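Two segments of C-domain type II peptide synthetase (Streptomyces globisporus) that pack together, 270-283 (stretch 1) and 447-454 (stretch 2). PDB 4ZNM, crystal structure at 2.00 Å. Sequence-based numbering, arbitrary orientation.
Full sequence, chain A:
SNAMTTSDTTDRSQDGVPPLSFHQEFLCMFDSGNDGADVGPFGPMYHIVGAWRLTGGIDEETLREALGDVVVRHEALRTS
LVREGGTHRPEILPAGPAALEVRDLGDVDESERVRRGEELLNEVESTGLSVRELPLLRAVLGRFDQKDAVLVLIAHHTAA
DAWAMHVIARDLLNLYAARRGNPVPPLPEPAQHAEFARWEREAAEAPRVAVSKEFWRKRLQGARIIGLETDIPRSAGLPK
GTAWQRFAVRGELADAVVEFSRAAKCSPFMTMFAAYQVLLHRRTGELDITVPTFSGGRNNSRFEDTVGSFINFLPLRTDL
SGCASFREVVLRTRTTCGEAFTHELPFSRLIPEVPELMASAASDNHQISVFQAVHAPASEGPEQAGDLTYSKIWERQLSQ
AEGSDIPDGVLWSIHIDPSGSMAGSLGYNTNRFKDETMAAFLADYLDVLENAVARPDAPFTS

Stretch 1, residues 270-283: MTMFAAYQVLLHRR
Stretch 2, residues 447-454: DVLENAVA

Two helices cross obliquely, their N-to-C directions 116° apart and their axes 9.0 Å apart at closest approach, burying 393 Å² with no hydrogen bond between them. Both keep regular helical backbones, phi/psi near -63/-42, with i to i+4 bonds such as Leu279 N to Ala275 O (2.9 Å) and Ala452 N to Val448 O (2.8 Å). The register is set where the CA atoms of Ala275 and Leu449 stand 5.4 Å apart.

Thr271 (chi1 m) points toward the partner; its CG2 meets Val453 CG1 at 3.9 Å, while its OG1 is hydrogen-bonded elsewhere in the structure. Met272, a selenomethionine (m, t, p), leaves sideways and brings CE to 4.2 Å from Leu449 CD2. Ala275 is the close point: its small side chain goes with the close backbones here, with CB 3.9 Å from Leu449 CD1 (t, p) and O 3.5 Å from Val448 CG1. Tyr276 and Gln277 point away. One turn on, Val278 (t) sets CG1 3.9 Å from Val448 CG1, and Leu279 (t, p) puts CD1 4.0 Å from Val448 CG2. Arg282 (chi1 -98°, chi2 125°, chi3 105°, chi4 147°) closes the pocket, NE 4.2 Å from Val448 CG2, which covers one guanidinium face while the charged residue remains solvent-exposed. Val448 (t) is thus a compact branched knob among Ala275, Val278, Leu279 and Arg282.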

# COMPACT_ATOMS: atom_id res chain seq x y z
N MSE A 270 -1.89 -3.06 15.73
CA MSE A 270 -0.84 -3.08 16.73
C MSE A 270 -0.56 -4.50 17.16
O MSE A 270 0.59 -4.86 17.36
CB MSE A 270 -1.20 -2.27 17.95
CG MSE A 270 -1.15 -0.80 17.77
SE MSE A 270 -1.95 0.11 19.31
CE MSE A 270 -1.81 1.88 18.47
N THR A 271 -1.61 -5.30 17.36
CA THR A 271 -1.46 -6.73 17.67
C THR A 271 -0.69 -7.49 16.58
O THR A 271 0.23 -8.25 16.88
CB THR A 271 -2.83 -7.40 17.86
OG1 THR A 271 -3.58 -6.68 18.87
CG2 THR A 271 -2.67 -8.85 18.31
N MSE A 272 -1.07 -7.30 15.32
CA MSE A 272 -0.40 -8.01 14.24
C MSE A 272 1.07 -7.52 14.07
O MSE A 272 1.98 -8.32 13.81
CB MSE A 272 -1.21 -7.87 12.95
CG MSE A 272 -2.60 -8.70 13.02
SE MSE A 272 -3.47 -8.48 11.37
CE MSE A 272 -2.41 -9.75 10.34
N PHE A 273 1.30 -6.24 14.30
CA PHE A 273 2.66 -5.70 14.28
C PHE A 273 3.47 -6.28 15.42
O PHE A 273 4.59 -6.75 15.21
CB PHE A 273 2.66 -4.15 14.36
CG PHE A 273 4.03 -3.54 14.17
CD1 PHE A 273 4.57 -3.39 12.91
CD2 PHE A 273 4.77 -3.12 15.24
CE1 PHE A 273 5.82 -2.83 12.73
CE2 PHE A 273 6.03 -2.56 15.07
CZ PHE A 273 6.55 -2.43 13.82
N ALA A 274 2.92 -6.27 16.64
CA ALA A 274 3.57 -6.95 17.78
C ALA A 274 3.98 -8.37 17.46
O ALA A 274 5.09 -8.79 17.80
CB ALA A 274 2.65 -6.96 19.00
N ALA A 275 3.07 -9.14 16.85
CA ALA A 275 3.38 -10.52 16.49
C ALA A 275 4.56 -10.56 15.51
O ALA A 275 5.37 -11.50 15.53
CB ALA A 275 2.18 -11.22 15.90
N TYR A 276 4.64 -9.57 14.63
CA TYR A 276 5.77 -9.52 13.67
C TYR A 276 7.09 -9.31 14.41
O TYR A 276 8.12 -9.91 14.09
CB TYR A 276 5.56 -8.40 12.64
CG TYR A 276 6.55 -8.43 11.52
CD1 TYR A 276 6.75 -9.59 10.79
CD2 TYR A 276 7.30 -7.31 11.19
CE1 TYR A 276 7.65 -9.64 9.77
CE2 TYR A 276 8.21 -7.35 10.14
CZ TYR A 276 8.35 -8.52 9.43
OH TYR A 276 9.24 -8.62 8.39
N GLN A 277 7.04 -8.46 15.43
CA GLN A 277 8.23 -8.21 16.23
C GLN A 277 8.66 -9.47 16.94
O GLN A 277 9.87 -9.78 17.01
CB GLN A 277 7.97 -7.09 17.23
CG GLN A 277 7.73 -5.79 16.54
CD GLN A 277 7.67 -4.63 17.48
OE1 GLN A 277 8.68 -3.98 17.76
NE2 GLN A 277 6.49 -4.34 17.98
N VAL A 278 7.69 -10.19 17.48
CA VAL A 278 7.98 -11.46 18.13
C VAL A 278 8.64 -12.40 17.12
O VAL A 278 9.62 -13.07 17.43
CB VAL A 278 6.72 -12.09 18.77
CG1 VAL A 278 7.00 -13.47 19.31
CG2 VAL A 278 6.24 -11.24 19.92
N LEU A 279 8.09 -12.46 15.92
CA LEU A 279 8.65 -13.31 14.87
C LEU A 279 10.10 -12.92 14.56
O LEU A 279 10.94 -13.78 14.47
CB LEU A 279 7.84 -13.21 13.59
CG LEU A 279 8.37 -13.99 12.37
CD1 LEU A 279 8.29 -15.49 12.59
CD2 LEU A 279 7.61 -13.59 11.15
N LEU A 280 10.37 -11.63 14.38
CA LEU A 280 11.73 -11.19 14.09
C LEU A 280 12.70 -11.43 15.24
O LEU A 280 13.87 -11.74 15.02
CB LEU A 280 11.75 -9.72 13.73
CG LEU A 280 11.01 -9.35 12.44
CD1 LEU A 280 11.05 -7.87 12.19
CD2 LEU A 280 11.53 -10.09 11.24
N HIS A 281 12.22 -11.28 16.48
CA HIS A 281 13.04 -11.66 17.60
C HIS A 281 13.41 -13.13 17.53
O HIS A 281 14.57 -13.51 17.73
CB HIS A 281 12.35 -11.40 18.94
CG HIS A 281 13.00 -12.12 20.07
ND1 HIS A 281 14.20 -11.72 20.60
CD2 HIS A 281 12.65 -13.25 20.72
CE1 HIS A 281 14.55 -12.56 21.56
NE2 HIS A 281 13.62 -13.50 21.65
N ARG A 282 12.42 -13.98 17.27
CA ARG A 282 12.70 -15.40 17.15
C ARG A 282 13.62 -15.72 15.94
O ARG A 282 14.45 -16.62 16.00
CB ARG A 282 11.39 -16.17 17.04
CG ARG A 282 10.93 -16.76 18.37
CD ARG A 282 9.55 -16.38 18.78
NE ARG A 282 8.61 -17.48 18.59
CZ ARG A 282 7.56 -17.71 19.37
NH1 ARG A 282 6.75 -18.73 19.10
NH2 ARG A 282 7.29 -16.93 20.41
N ARG A 283 13.47 -14.98 14.85
CA ARG A 283 14.28 -15.22 13.65
C ARG A 283 15.72 -14.68 13.78
O ARG A 283 16.66 -15.32 13.32
CB ARG A 283 13.56 -14.62 12.44
CG ARG A 283 14.02 -15.13 11.07
CD ARG A 283 13.26 -14.43 9.95
NE ARG A 283 13.73 -14.78 8.61
CZ ARG A 283 13.27 -15.81 7.89
NH1 ARG A 283 12.32 -16.61 8.38
NH2 ARG A 283 13.76 -16.04 6.67
N ASP A 447 1.64 -18.67 12.47
CA ASP A 447 1.74 -19.52 13.66
C ASP A 447 2.07 -18.68 14.91
O ASP A 447 1.47 -18.88 15.97
CB ASP A 447 2.82 -20.62 13.45
CG ASP A 447 2.92 -21.57 14.63
OD1 ASP A 447 2.00 -22.41 14.78
OD2 ASP A 447 3.92 -21.48 15.39
N VAL A 448 3.00 -17.74 14.80
CA VAL A 448 3.34 -16.86 15.94
C VAL A 448 2.07 -16.12 16.38
O VAL A 448 1.73 -16.09 17.58
CB VAL A 448 4.46 -15.88 15.57
CG1 VAL A 448 4.50 -14.70 16.53
CG2 VAL A 448 5.79 -16.59 15.58
N LEU A 449 1.37 -15.54 15.40
CA LEU A 449 0.17 -14.75 15.68
C LEU A 449 -0.89 -15.60 16.37
O LEU A 449 -1.50 -15.17 17.35
CB LEU A 449 -0.40 -14.14 14.39
CG LEU A 449 -1.70 -13.38 14.48
CD1 LEU A 449 -1.52 -12.16 15.37
CD2 LEU A 449 -2.16 -12.95 13.09
N GLU A 450 -1.12 -16.81 15.89
CA GLU A 450 -2.14 -17.66 16.50
C GLU A 450 -1.83 -17.97 17.96
O GLU A 450 -2.71 -17.90 18.84
CB GLU A 450 -2.27 -18.96 15.74
CG GLU A 450 -3.40 -19.85 16.21
CD GLU A 450 -3.59 -21.07 15.32
OE1 GLU A 450 -3.53 -20.91 14.08
OE2 GLU A 450 -3.79 -22.18 15.85
N ASN A 451 -0.58 -18.31 18.21
CA ASN A 451 -0.16 -18.70 19.55
C ASN A 451 -0.14 -17.50 20.50
O ASN A 451 -0.45 -17.62 21.67
CB ASN A 451 1.20 -19.37 19.47
CG ASN A 451 1.09 -20.78 18.97
OD1 ASN A 451 0.16 -21.50 19.35
ND2 ASN A 451 2.02 -21.19 18.12
N ALA A 452 0.19 -16.34 19.96
CA ALA A 452 0.24 -15.14 20.78
C ALA A 452 -1.13 -14.75 21.33
O ALA A 452 -1.23 -14.45 22.52
CB ALA A 452 0.82 -13.99 19.97
N VAL A 453 -2.17 -14.74 20.49
CA VAL A 453 -3.48 -14.27 20.94
C VAL A 453 -4.22 -15.38 21.69
O VAL A 453 -5.08 -15.10 22.51
CB VAL A 453 -4.34 -13.76 19.77
CG1 VAL A 453 -3.75 -12.50 19.19
CG2 VAL A 453 -4.52 -14.83 18.75
N ALA A 454 -3.85 -16.63 21.44
CA ALA A 454 -4.38 -17.75 22.24
C ALA A 454 -3.83 -17.73 23.67
O ALA A 454 -4.57 -18.02 24.61
CB ALA A 454 -4.07 -19.08 21.56